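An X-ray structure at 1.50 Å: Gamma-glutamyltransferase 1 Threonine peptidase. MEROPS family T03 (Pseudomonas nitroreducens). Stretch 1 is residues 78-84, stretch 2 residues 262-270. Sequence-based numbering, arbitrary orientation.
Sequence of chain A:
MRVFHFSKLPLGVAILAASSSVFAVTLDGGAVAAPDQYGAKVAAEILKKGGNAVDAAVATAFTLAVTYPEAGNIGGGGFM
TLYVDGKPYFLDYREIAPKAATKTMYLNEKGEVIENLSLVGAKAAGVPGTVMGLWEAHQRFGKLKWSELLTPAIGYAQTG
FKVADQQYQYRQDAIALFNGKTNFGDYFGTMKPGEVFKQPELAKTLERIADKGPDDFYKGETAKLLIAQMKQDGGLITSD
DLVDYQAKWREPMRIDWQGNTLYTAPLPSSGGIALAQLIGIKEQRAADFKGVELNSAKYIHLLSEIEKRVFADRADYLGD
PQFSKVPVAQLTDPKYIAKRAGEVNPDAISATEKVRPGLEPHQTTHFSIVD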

ATOM      1  N   GLY A  78      -7.054  -3.649  -1.464  1.00 14.77           N
ATOM      2  CA  GLY A  78      -5.874  -3.693  -0.620  1.00 15.94           C
ATOM      3  C   GLY A  78      -5.516  -5.104  -0.214  1.00 15.44           C
ATOM      4  O   GLY A  78      -5.984  -6.088  -0.804  1.00 15.94           O
ATOM      5  N   PHE A  79      -4.596  -5.161   0.762  1.00 13.90           N
ATOM      6  CA  PHE A  79      -3.995  -6.402   1.217  1.00 14.64           C
ATOM      7  C   PHE A  79      -3.945  -6.361   2.739  1.00 14.88           C
ATOM      8  O   PHE A  79      -3.636  -5.324   3.334  1.00 15.35           O
ATOM      9  CB  PHE A  79      -2.551  -6.539   0.761  1.00 15.62           C
ATOM     10  CG  PHE A  79      -2.346  -6.595  -0.729  1.00 16.65           C
ATOM     11  CD1 PHE A  79      -3.092  -7.423  -1.523  1.00 18.93           C
ATOM     12  CD2 PHE A  79      -1.351  -5.836  -1.314  1.00 20.75           C
ATOM     13  CE1 PHE A  79      -2.881  -7.473  -2.899  1.00 17.84           C
ATOM     14  CE2 PHE A  79      -1.123  -5.892  -2.685  1.00 22.72           C
ATOM     15  CZ  PHE A  79      -1.903  -6.726  -3.478  1.00 19.56           C
ATOM     16  N   MET A  80      -4.140  -7.519   3.370  1.00 14.86           N
ATOM     17  CA  MET A  80      -4.023  -7.643   4.827  1.00 14.75           C
ATOM     18  C   MET A  80      -3.102  -8.802   5.144  1.00 15.36           C
ATOM     19  O   MET A  80      -3.320  -9.922   4.671  1.00 18.12           O
ATOM     20  CB  MET A  80      -5.403  -7.793   5.453  1.00 19.52           C
ATOM     21  CG  MET A  80      -5.486  -7.603   6.969  1.00 21.44           C
ATOM     22  SD  MET A  80      -7.020  -8.220   7.667  1.00 22.02           S
ATOM     23  CE  MET A  80      -8.176  -7.052   7.008  1.00 25.45           C
ATOM     24  N   THR A  81      -2.059  -8.532   5.920  1.00 15.95           N
ATOM     25  CA  THR A  81      -1.213  -9.579   6.472  1.00 15.73           C
ATOM     26  C   THR A  81      -1.585  -9.748   7.932  1.00 17.64           C
ATOM     27  O   THR A  81      -1.753  -8.760   8.648  1.00 18.04           O
ATOM     28  CB  THR A  81       0.260  -9.197   6.319  1.00 18.24           C
ATOM     29  OG1 THR A  81       0.522  -9.003   4.914  1.00 19.57           O
ATOM     30  CG2 THR A  81       1.179 -10.286   6.851  1.00 18.61           C
ATOM     31  N   LEU A  82      -1.746 -10.994   8.360  1.00 18.77           N
ATOM     32  CA  LEU A  82      -2.229 -11.281   9.694  1.00 18.91           C
ATOM     33  C   LEU A  82      -1.337 -12.306  10.374  1.00 19.62           C
ATOM     34  O   LEU A  82      -0.740 -13.172   9.732  1.00 19.71           O
ATOM     35  CB  LEU A  82      -3.657 -11.873   9.666  1.00 20.37           C
ATOM     36  CG  LEU A  82      -4.770 -11.090   8.974  1.00 19.41           C
ATOM     37  CD1 LEU A  82      -4.881 -11.423   7.514  1.00 21.23           C
ATOM     38  CD2 LEU A  82      -6.104 -11.357   9.676  1.00 24.03           C
ATOM     39  N   TYR A  83      -1.262 -12.204  11.698  1.00 18.36           N
ATOM     40  CA  TYR A  83      -0.657 -13.234  12.530  1.00 17.99           C
ATOM     41  C   TYR A  83      -1.672 -13.492  13.634  1.00 22.93           C
ATOM     42  O   TYR A  83      -1.849 -12.654  14.518  1.00 24.00           O
ATOM     43  CB  TYR A  83       0.690 -12.772  13.073  1.00 20.45           C
ATOM     44  CG  TYR A  83       1.616 -13.876  13.477  1.00 19.50           C
ATOM     45  CD1 TYR A  83       2.220 -14.674  12.518  1.00 20.74           C
ATOM     46  CD2 TYR A  83       1.939 -14.089  14.812  1.00 24.78           C
ATOM     47  CE1 TYR A  83       3.087 -15.682  12.882  1.00 20.92           C
ATOM     48  CE2 TYR A  83       2.810 -15.091  15.186  1.00 25.61           C
ATOM     49  CZ  TYR A  83       3.397 -15.876  14.221  1.00 24.33           C
ATOM     50  OH  TYR A  83       4.268 -16.864  14.606  1.00 28.86           O
ATOM     51  N   VAL A  84      -2.356 -14.628  13.563  1.00 22.82           N
ATOM     52  CA  VAL A  84      -3.453 -14.942  14.469  1.00 23.37           C
ATOM     53  C   VAL A  84      -3.180 -16.286  15.115  1.00 23.00           C
ATOM     54  O   VAL A  84      -2.936 -17.271  14.416  1.00 25.29           O
ATOM     55  CB  VAL A  84      -4.811 -14.978  13.737  1.00 25.66           C
ATOM     56  CG1 VAL A  84      -5.920 -15.360  14.717  1.00 27.12           C
ATOM     57  CG2 VAL A  84      -5.084 -13.638  13.089  1.00 25.83           C
ATOM     58  N   LEU A 262      10.096 -12.556   8.542  1.00 21.29           N
ATOM     59  CA  LEU A 262       9.234 -11.522   7.992  1.00 18.53           C
ATOM     60  C   LEU A 262       8.157 -12.171   7.129  1.00 19.72           C
ATOM     61  O   LEU A 262       8.469 -12.937   6.216  1.00 22.51           O
ATOM     62  CB  LEU A 262      10.041 -10.549   7.122  1.00 20.07           C
ATOM     63  CG  LEU A 262       9.316  -9.572   6.188  1.00 21.90           C
ATOM     64  CD1 LEU A 262       8.369  -8.634   6.929  1.00 20.90           C
ATOM     65  CD2 LEU A 262      10.356  -8.804   5.354  1.00 21.72           C
ATOM     66  N   TYR A 263       6.897 -11.837   7.403  1.00 19.42           N
ATOM     67  CA  TYR A 263       5.771 -12.233   6.581  1.00 19.43           C
ATOM     68  C   TYR A 263       5.257 -10.990   5.884  1.00 16.89           C
ATOM     69  O   TYR A 263       5.023  -9.954   6.526  1.00 18.93           O
ATOM     70  CB  TYR A 263       4.662 -12.797   7.454  1.00 18.86           C
ATOM     71  CG  TYR A 263       5.042 -14.096   8.085  1.00 20.55           C
ATOM     72  CD1 TYR A 263       5.148 -15.264   7.332  1.00 20.72           C
ATOM     73  CD2 TYR A 263       5.322 -14.169   9.441  1.00 21.89           C
ATOM     74  CE1 TYR A 263       5.494 -16.464   7.919  1.00 22.32           C
ATOM     75  CE2 TYR A 263       5.686 -15.361  10.037  1.00 23.74           C
ATOM     76  CZ  TYR A 263       5.773 -16.506   9.278  1.00 23.83           C
ATOM     77  OH  TYR A 263       6.124 -17.699   9.877  1.00 26.73           O
ATOM     78  N   THR A 264       5.115 -11.072   4.565  1.00 18.24           N
ATOM     79  CA  THR A 264       4.715  -9.895   3.791  1.00 17.05           C
ATOM     80  C   THR A 264       3.934 -10.345   2.567  1.00 18.27           C
ATOM     81  O   THR A 264       3.614 -11.523   2.409  1.00 20.30           O
ATOM     82  CB  THR A 264       5.951  -9.029   3.473  1.00 18.89           C
ATOM     83  OG1 THR A 264       5.546  -7.758   2.931  1.00 20.47           O
ATOM     84  CG2 THR A 264       6.897  -9.723   2.525  1.00 21.88           C
ATOM     85  N   ALA A 265       3.621  -9.377   1.714  1.00 18.37           N
ATOM     86  CA  ALA A 265       2.661  -9.610   0.644  1.00 16.72           C
ATOM     87  C   ALA A 265       3.291 -10.394  -0.493  1.00 19.54           C
ATOM     88  O   ALA A 265       4.309  -9.965  -1.038  1.00 19.50           O
ATOM     89  CB  ALA A 265       2.172  -8.260   0.117  1.00 20.13           C
ATOM     90  N   PRO A 266       2.698 -11.521  -0.894  1.00 17.21           N
ATOM     91  CA  PRO A 266       3.126 -12.231  -2.101  1.00 18.44           C
ATOM     92  C   PRO A 266       2.445 -11.607  -3.318  1.00 18.15           C
ATOM     93  O   PRO A 266       1.697 -10.637  -3.213  1.00 18.20           O
ATOM     94  CB  PRO A 266       2.599 -13.630  -1.833  1.00 20.24           C
ATOM     95  CG  PRO A 266       1.252 -13.351  -1.142  1.00 19.00           C
ATOM     96  CD  PRO A 266       1.513 -12.154  -0.273  1.00 17.38           C
ATOM     97  N   LEU A 267       2.721 -12.183  -4.485  1.00 19.09           N
ATOM     98  CA  LEU A 267       2.037 -11.757  -5.691  1.00 19.72           C
ATOM     99  C   LEU A 267       0.530 -11.811  -5.460  1.00 18.32           C
ATOM    100  O   LEU A 267       0.034 -12.752  -4.830  1.00 19.00           O
ATOM    101  CB  LEU A 267       2.424 -12.671  -6.852  1.00 20.85           C
ATOM    102  CG  LEU A 267       3.837 -12.479  -7.399  1.00 22.78           C
ATOM    103  CD1 LEU A 267       4.124 -13.551  -8.425  1.00 27.38           C
ATOM    104  CD2 LEU A 267       4.008 -11.101  -8.018  1.00 25.18           C
ATOM    105  N   PRO A 268      -0.234 -10.833  -5.961  1.00 17.91           N
ATOM    106  CA  PRO A 268       0.118  -9.791  -6.926  1.00 18.63           C
ATOM    107  C   PRO A 268       0.833  -8.557  -6.387  1.00 18.44           C
ATOM    108  O   PRO A 268       0.972  -7.586  -7.137  1.00 19.45           O
ATOM    109  CB  PRO A 268      -1.251  -9.402  -7.492  1.00 18.68           C
ATOM    110  CG  PRO A 268      -2.144  -9.538  -6.326  1.00 18.42           C
ATOM    111  CD  PRO A 268      -1.677 -10.802  -5.635  1.00 20.54           C
ATOM    112  N   SER A 269       1.294  -8.579  -5.142  1.00 17.04           N
ATOM    113  CA  SER A 269       2.274  -7.596  -4.708  1.00 17.46           C
ATOM    114  C   SER A 269       3.656  -8.000  -5.182  1.00 20.03           C
ATOM    115  O   SER A 269       4.053  -9.168  -5.073  1.00 19.80           O
ATOM    116  CB  SER A 269       2.305  -7.431  -3.195  1.00 20.11           C
ATOM    117  OG  SER A 269       3.221  -6.366  -2.909  1.00 19.77           O
ATOM    118  N   SER A 270       4.398  -7.022  -5.689  1.00 16.87           N
ATOM    119  CA  SER A 270       5.815  -7.161  -5.975  1.00 16.26           C
ATOM    120  C   SER A 270       6.669  -6.985  -4.724  1.00 18.37           C
ATOM    121  O   SER A 270       7.869  -7.255  -4.783  1.00 18.13           O
ATOM    122  CB  SER A 270       6.226  -6.113  -7.017  1.00 19.72           C
ATOM    123  OG  SER A 270       6.075  -4.779  -6.522  1.00 18.24           O
TER

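The two stretches meet through a modest, van der Waals packing contact in which alternate side chains of one strand lie against the end of another strand and the loop that follows it, with no hydrogen bond between them. The strand axes come no closer than 7.6 Å and their N-to-C directions differ by 143°, a roughly antiparallel but splayed arrangement. The nearest pair of CA atoms in register, Thr81 CA and Thr264 CA, is 6.5 Å apart, too far for the backbone pairing of neighbouring strands in a sheet. In total 302 Å² is buried, counting both sides.

The alternation of an extended strand decides which residues of the first stretch take part. The CA-to-CB bonds of Phe79, Thr81 and Tyr83 point toward the second stretch, and these residues have 74, 53 and 33 Å² covered by it. Leu82, between two of them, points away, and the side chain of Met80 stays 9.3 Å or more from the other stretch.

Phe79 makes the largest contribution. With chi1 at -63° (m), its ring reaches the loop, where CZ lies 4.0 Å from Pro268 CG and CE2 lies 3.8 Å from Ser269 CB. Both partners meet the ring obliquely. Proline offers a compact apolar surface to the phenyl group, and serine presents its methylene carbon while its OG caps a backbone N just past the stretch. The loop's path is shaped by the cis peptide bond before Pro268 and by a hydrogen bond from Ser269 N to Pro266 O (2.8 Å).

In the middle, Thr81 is small enough to fit where the backbones approach. Its CG2 lies 3.9 Å from Tyr263 O and 4.3 Å from Tyr263 CB, while its OG1 is 4.4 Å from Thr264 C. That hydroxyl is buried but satisfied by a hydrogen bond elsewhere in the structure, so the residue can serve here through packing alone. Thr264 points away and loses only 13 Å² to the contact; Ala265 points toward the first strand, its short side chain adding little bulk.

At the other end, two tyrosines meet. Tyr83 (chi1 -158°, t) and Tyr263 (chi1 -68°, m) bring CE1 of the former to 3.9 Å from CE2 of the latter. Their planes are inclined by 29° and their centroids are 5.9 Å apart, so the rings are near parallel but slid, with little overlap. The hydroxyls are not needed for this contact: Tyr83 OH and Tyr263 OH lie 5.1 Å apart, and the touching atoms are ring carbons.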